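Local atomic coordinates of ribonucleoside triphosphate reductase (Lactobacillus leichmannii, PDB entry 1L1L), a protein that catalyses the adenosylcobalamin-dependent reduction of ribonucleoside triphosphates to 2'-deoxyribonucleotides as an allosterically regulated monomeric class II ribonucleotide reductase. Residues I175-V187 with H238-L252. Sequence-based numbering, arbitrary orientation.
Sequences IPRVDFAIDLQLV and HFAQTNPDRKQKLIL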
loop_
_atom_site.group_PDB
_atom_site.type_symbol
_atom_site.label_atom_id
_atom_site.label_comp_id
_atom_site.label_asym_id
_atom_site.label_seq_id
_atom_site.Cartn_x
_atom_site.Cartn_y
_atom_site.Cartn_z
ATOM N N ILE A 175 -3.668 -24.523 13.120
ATOM C CA ILE A 175 -4.963 -24.143 13.669
ATOM C C ILE A 175 -5.715 -25.404 14.104
ATOM O O ILE A 175 -5.945 -26.308 13.297
ATOM C CB ILE A 175 -5.813 -23.392 12.625
ATOM C CG1 ILE A 175 -5.084 -22.116 12.181
ATOM C CG2 ILE A 175 -7.181 -23.048 13.215
ATOM C CD1 ILE A 175 -5.863 -21.297 11.173
ATOM N N PRO A 176 -6.112 -25.468 15.386
ATOM C CA PRO A 176 -6.840 -26.594 15.987
ATOM C C PRO A 176 -8.209 -26.884 15.382
ATOM O O PRO A 176 -8.758 -26.077 14.633
ATOM C CB PRO A 176 -6.934 -26.196 17.456
ATOM C CG PRO A 176 -7.002 -24.697 17.385
ATOM C CD PRO A 176 -5.935 -24.382 16.365
ATOM N N ARG A 177 -8.764 -28.048 15.711
ATOM C CA ARG A 177 -10.071 -28.414 15.195
ATOM C C ARG A 177 -11.136 -27.461 15.729
ATOM O O ARG A 177 -11.066 -27.028 16.871
ATOM C CB ARG A 177 -10.416 -29.853 15.597
ATOM C CG ARG A 177 -10.109 -30.183 17.052
ATOM C CD ARG A 177 -10.699 -31.538 17.457
ATOM N NE ARG A 177 -10.216 -31.985 18.766
ATOM C CZ ARG A 177 -10.673 -33.055 19.416
ATOM N NH1 ARG A 177 -11.638 -33.797 18.887
ATOM N NH2 ARG A 177 -10.154 -33.393 20.594
ATOM N N VAL A 178 -12.116 -27.132 14.894
ATOM C CA VAL A 178 -13.199 -26.253 15.316
ATOM C C VAL A 178 -14.054 -27.057 16.300
ATOM O O VAL A 178 -14.923 -27.828 15.892
ATOM C CB VAL A 178 -14.075 -25.812 14.115
ATOM C CG1 VAL A 178 -15.161 -24.857 14.584
ATOM C CG2 VAL A 178 -13.208 -25.146 13.044
ATOM N N ASP A 179 -13.796 -26.865 17.591
ATOM C CA ASP A 179 -14.501 -27.572 18.660
ATOM C C ASP A 179 -15.985 -27.295 18.876
ATOM O O ASP A 179 -16.733 -28.222 19.202
ATOM C CB ASP A 179 -13.772 -27.350 19.985
ATOM C CG ASP A 179 -12.505 -28.163 20.092
ATOM O OD1 ASP A 179 -11.683 -27.866 20.984
ATOM O OD2 ASP A 179 -12.332 -29.109 19.294
ATOM N N PHE A 180 -16.422 -26.045 18.716
ATOM C CA PHE A 180 -17.830 -25.718 18.943
ATOM C C PHE A 180 -18.477 -24.835 17.892
ATOM O O PHE A 180 -17.899 -23.834 17.465
ATOM C CB PHE A 180 -17.999 -25.017 20.297
ATOM C CG PHE A 180 -17.165 -25.597 21.397
ATOM C CD1 PHE A 180 -17.358 -26.908 21.822
ATOM C CD2 PHE A 180 -16.178 -24.835 22.005
ATOM C CE1 PHE A 180 -16.575 -27.450 22.837
ATOM C CE2 PHE A 180 -15.389 -25.363 23.022
ATOM C CZ PHE A 180 -15.588 -26.677 23.440
ATOM N N ALA A 181 -19.684 -25.203 17.478
ATOM C CA ALA A 181 -20.430 -24.399 16.521
ATOM C C ALA A 181 -21.132 -23.384 17.409
ATOM O O ALA A 181 -21.939 -23.756 18.258
ATOM C CB ALA A 181 -21.448 -25.242 15.792
ATOM N N ILE A 182 -20.821 -22.107 17.221
ATOM C CA ILE A 182 -21.407 -21.062 18.053
ATOM C C ILE A 182 -22.733 -20.498 17.564
ATOM O O ILE A 182 -22.911 -20.224 16.381
ATOM C CB ILE A 182 -20.419 -19.884 18.223
ATOM C CG1 ILE A 182 -19.106 -20.389 18.830
ATOM C CG2 ILE A 182 -21.042 -18.797 19.094
ATOM C CD1 ILE A 182 -19.249 -21.049 20.186
ATOM N N ASP A 183 -23.665 -20.331 18.498
ATOM C CA ASP A 183 -24.967 -19.754 18.195
ATOM C C ASP A 183 -24.762 -18.251 18.378
ATOM O O ASP A 183 -24.401 -17.801 19.469
ATOM C CB ASP A 183 -26.024 -20.268 19.176
ATOM C CG ASP A 183 -27.403 -19.718 18.877
ATOM O OD1 ASP A 183 -27.824 -19.798 17.699
ATOM O OD2 ASP A 183 -28.068 -19.209 19.807
ATOM N N LEU A 184 -24.982 -17.477 17.319
ATOM C CA LEU A 184 -24.755 -16.033 17.382
ATOM C C LEU A 184 -25.951 -15.123 17.137
ATOM O O LEU A 184 -26.691 -15.276 16.162
ATOM C CB LEU A 184 -23.645 -15.650 16.395
ATOM C CG LEU A 184 -23.278 -14.167 16.259
ATOM C CD1 LEU A 184 -22.669 -13.686 17.557
ATOM C CD2 LEU A 184 -22.296 -13.981 15.098
ATOM N N GLN A 185 -26.122 -14.153 18.030
ATOM C CA GLN A 185 -27.198 -13.186 17.896
ATOM C C GLN A 185 -26.554 -11.813 17.974
ATOM O O GLN A 185 -25.768 -11.543 18.879
ATOM C CB GLN A 185 -28.223 -13.329 19.025
ATOM C CG GLN A 185 -28.849 -14.701 19.150
ATOM C CD GLN A 185 -29.925 -14.728 20.217
ATOM O OE1 GLN A 185 -31.017 -14.190 20.024
ATOM N NE2 GLN A 185 -29.616 -15.333 21.356
ATOM N N LEU A 186 -26.876 -10.960 17.015
ATOM C CA LEU A 186 -26.334 -9.609 16.986
ATOM C C LEU A 186 -27.474 -8.666 17.344
ATOM O O LEU A 186 -28.480 -8.588 16.633
ATOM C CB LEU A 186 -25.782 -9.282 15.592
ATOM C CG LEU A 186 -24.712 -10.252 15.073
ATOM C CD1 LEU A 186 -24.217 -9.803 13.711
ATOM C CD2 LEU A 186 -23.561 -10.317 16.063
ATOM N N VAL A 187 -27.304 -7.955 18.455
ATOM C CA VAL A 187 -28.320 -7.034 18.940
ATOM C C VAL A 187 -28.048 -5.579 18.608
ATOM O O VAL A 187 -26.935 -5.085 18.780
ATOM C CB VAL A 187 -28.474 -7.125 20.472
ATOM C CG1 VAL A 187 -29.688 -6.328 20.915
ATOM C CG2 VAL A 187 -28.584 -8.566 20.900
ATOM N N HIS A 238 -14.854 -20.788 19.358
ATOM C CA HIS A 238 -15.003 -21.993 18.562
ATOM C C HIS A 238 -13.952 -23.026 18.955
ATOM O O HIS A 238 -13.986 -24.155 18.469
ATOM C CB HIS A 238 -14.860 -21.673 17.065
ATOM C CG HIS A 238 -16.066 -21.024 16.457
ATOM N ND1 HIS A 238 -16.409 -19.711 16.695
ATOM C CD2 HIS A 238 -17.005 -21.509 15.611
ATOM C CE1 HIS A 238 -17.506 -19.415 16.022
ATOM N NE2 HIS A 238 -17.890 -20.490 15.356
ATOM N N PHE A 239 -13.032 -22.642 19.837
ATOM C CA PHE A 239 -11.947 -23.527 20.252
ATOM C C PHE A 239 -11.837 -23.732 21.761
ATOM O O PHE A 239 -11.732 -22.778 22.536
ATOM C CB PHE A 239 -10.617 -23.001 19.693
ATOM C CG PHE A 239 -10.659 -22.710 18.212
ATOM C CD1 PHE A 239 -11.272 -21.552 17.731
ATOM C CD2 PHE A 239 -10.134 -23.617 17.294
ATOM C CE1 PHE A 239 -11.364 -21.304 16.360
ATOM C CE2 PHE A 239 -10.222 -23.382 15.922
ATOM C CZ PHE A 239 -10.838 -22.225 15.453
ATOM N N ALA A 240 -11.849 -24.997 22.170
ATOM C CA ALA A 240 -11.774 -25.356 23.582
ATOM C C ALA A 240 -10.641 -24.681 24.351
ATOM O O ALA A 240 -10.812 -24.310 25.509
ATOM C CB ALA A 240 -11.661 -26.872 23.721
ATOM N N GLN A 241 -9.489 -24.526 23.709
ATOM C CA GLN A 241 -8.324 -23.911 24.344
ATOM C C GLN A 241 -8.619 -22.528 24.918
ATOM O O GLN A 241 -7.996 -22.104 25.895
ATOM C CB GLN A 241 -7.186 -23.797 23.331
ATOM C CG GLN A 241 -7.475 -22.816 22.203
ATOM C CD GLN A 241 -6.384 -22.798 21.154
ATOM O OE1 GLN A 241 -6.208 -23.764 20.415
ATOM N NE2 GLN A 241 -5.639 -21.697 21.088
ATOM N N THR A 242 -9.559 -21.823 24.299
ATOM C CA THR A 242 -9.933 -20.483 24.737
ATOM C C THR A 242 -11.419 -20.422 25.068
ATOM O O THR A 242 -12.062 -19.385 24.896
ATOM C CB THR A 242 -9.622 -19.431 23.647
ATOM O OG1 THR A 242 -10.144 -19.875 22.391
ATOM C CG2 THR A 242 -8.127 -19.222 23.518
ATOM N N ASN A 243 -11.955 -21.543 25.541
ATOM C CA ASN A 243 -13.363 -21.641 25.906
ATOM C C ASN A 243 -13.595 -22.864 26.796
ATOM O O ASN A 243 -14.294 -23.808 26.415
ATOM C CB ASN A 243 -14.234 -21.744 24.653
ATOM C CG ASN A 243 -15.717 -21.697 24.972
ATOM O OD1 ASN A 243 -16.110 -21.521 26.131
ATOM N ND2 ASN A 243 -16.547 -21.848 23.950
ATOM N N PRO A 244 -13.005 -22.859 27.999
ATOM C CA PRO A 244 -13.160 -23.978 28.933
ATOM C C PRO A 244 -14.617 -24.327 29.250
ATOM O O PRO A 244 -14.996 -25.498 29.230
ATOM C CB PRO A 244 -12.375 -23.511 30.163
ATOM C CG PRO A 244 -12.447 -22.005 30.075
ATOM C CD PRO A 244 -12.216 -21.772 28.608
ATOM N N ASP A 245 -15.430 -23.312 29.527
ATOM C CA ASP A 245 -16.839 -23.513 29.857
ATOM C C ASP A 245 -17.674 -24.138 28.749
ATOM O O ASP A 245 -18.874 -24.365 28.923
ATOM C CB ASP A 245 -17.471 -22.185 30.268
ATOM C CG ASP A 245 -17.160 -21.817 31.698
ATOM O OD1 ASP A 245 -15.991 -21.975 32.114
ATOM O OD2 ASP A 245 -18.087 -21.366 32.403
ATOM N N ARG A 246 -17.047 -24.403 27.609
ATOM C CA ARG A 246 -17.745 -25.021 26.488
ATOM C C ARG A 246 -19.032 -24.263 26.165
ATOM O O ARG A 246 -20.012 -24.847 25.698
ATOM C CB ARG A 246 -18.060 -26.485 26.827
ATOM C CG ARG A 246 -16.937 -27.157 27.622
ATOM C CD ARG A 246 -17.198 -28.628 27.932
ATOM N NE ARG A 246 -16.379 -29.511 27.103
ATOM C CZ ARG A 246 -16.723 -29.944 25.892
ATOM N NH1 ARG A 246 -17.882 -29.584 25.354
ATOM N NH2 ARG A 246 -15.898 -30.730 25.213
ATOM N N LYS A 247 -19.023 -22.959 26.419
ATOM C CA LYS A 247 -20.184 -22.121 26.144
ATOM C C LYS A 247 -20.332 -21.930 24.637
ATOM O O LYS A 247 -19.376 -21.566 23.954
ATOM C CB LYS A 247 -20.019 -20.767 26.831
ATOM C CG LYS A 247 -19.965 -20.853 28.342
ATOM C CD LYS A 247 -19.553 -19.523 28.944
ATOM C CE LYS A 247 -19.527 -19.586 30.464
ATOM N NZ LYS A 247 -20.868 -19.907 31.033
ATOM N N GLN A 248 -21.533 -22.179 24.124
ATOM C CA GLN A 248 -21.790 -22.054 22.692
ATOM C C GLN A 248 -22.915 -21.073 22.395
ATOM O O GLN A 248 -23.594 -21.181 21.374
ATOM C CB GLN A 248 -22.135 -23.425 22.101
ATOM C CG GLN A 248 -21.139 -24.520 22.457
ATOM C CD GLN A 248 -21.526 -25.880 21.890
ATOM O OE1 GLN A 248 -21.227 -26.918 22.485
ATOM N NE2 GLN A 248 -22.180 -25.881 20.730
ATOM N N LYS A 249 -23.114 -20.118 23.295
ATOM C CA LYS A 249 -24.147 -19.115 23.115
ATOM C C LYS A 249 -23.531 -17.730 23.259
ATOM O O LYS A 249 -23.161 -17.317 24.356
ATOM C CB LYS A 249 -25.259 -19.312 24.147
ATOM C CG LYS A 249 -26.017 -20.620 23.980
ATOM C CD LYS A 249 -27.181 -20.730 24.964
ATOM C CE LYS A 249 -27.978 -22.010 24.733
ATOM N NZ LYS A 249 -29.160 -22.137 25.643
ATOM N N LEU A 250 -23.424 -17.019 22.143
ATOM C CA LEU A 250 -22.835 -15.686 22.138
ATOM C C LEU A 250 -23.813 -14.608 21.692
ATOM O O LEU A 250 -24.519 -14.757 20.693
ATOM C CB LEU A 250 -21.600 -15.660 21.230
ATOM C CG LEU A 250 -20.912 -14.296 21.100
ATOM C CD1 LEU A 250 -20.594 -13.758 22.493
ATOM C CD2 LEU A 250 -19.644 -14.426 20.256
ATOM N N ILE A 251 -23.847 -13.518 22.446
ATOM C CA ILE A 251 -24.715 -12.399 22.128
ATOM C C ILE A 251 -23.860 -11.139 22.084
ATOM O O ILE A 251 -23.375 -10.682 23.114
ATOM C CB ILE A 251 -25.802 -12.199 23.198
ATOM C CG1 ILE A 251 -26.585 -13.499 23.407
ATOM C CG2 ILE A 251 -26.733 -11.068 22.767
ATOM C CD1 ILE A 251 -27.534 -13.466 24.599
ATOM N N LEU A 252 -23.662 -10.592 20.889
ATOM C CA LEU A 252 -22.870 -9.374 20.736
ATOM C C LEU A 252 -23.818 -8.188 20.552
ATOM O O LEU A 252 -24.631 -8.161 19.622
ATOM C CB LEU A 252 -21.924 -9.504 19.535
ATOM C CG LEU A 252 -20.836 -10.571 19.675
ATOM C CD1 LEU A 252 -20.005 -10.638 18.401
ATOM C CD2 LEU A 252 -19.943 -10.250 20.864
#
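Phe180 and His238 meet first through the backbone: Phe180 N donates to His238 O (3.1 Å). The Phe180 ring then reaches into the loop that follows Phe239, where CE2 lies 3.7 Å from Ala240 CA and CD2 3.6 Å from Asn243 ND2. Its CE1 lies over one face of the Arg246 guanidinium, the ring plane standing at 72° to it. Beside it, Asp179 OD1 accepts the N-H of Ala240. The His238 imidazole turns instead to Ile182, whose CG1 sits over one ring face in a CH-pi contact, 3.5 Å from the centroid; with CG1 set opposite the carbonyl carbon (chi1 -57°), the methylene lies over the ring while CG2 is directed to Leu250 CB. His238 ND1 bonds to Leu234 O and NE2 to Asn289 OD1, which fixes the ring's rotation between helices 224-236 and 275-289. Beyond this loop packing the two strands, 183-187 at the edge and 249-253 in the middle, lie side by side in a three-stranded parallel sheet, within the region of the B12-dependent reductase insertion domain. Asp183 N to Gln248 O (3.0 Å) begins a ladder that runs to Val187 N and Leu252 O. At its start, the extended Gln248 side chain passes Phe180 CB, and its NE2 donates to Ala181 O over 3.3 Å.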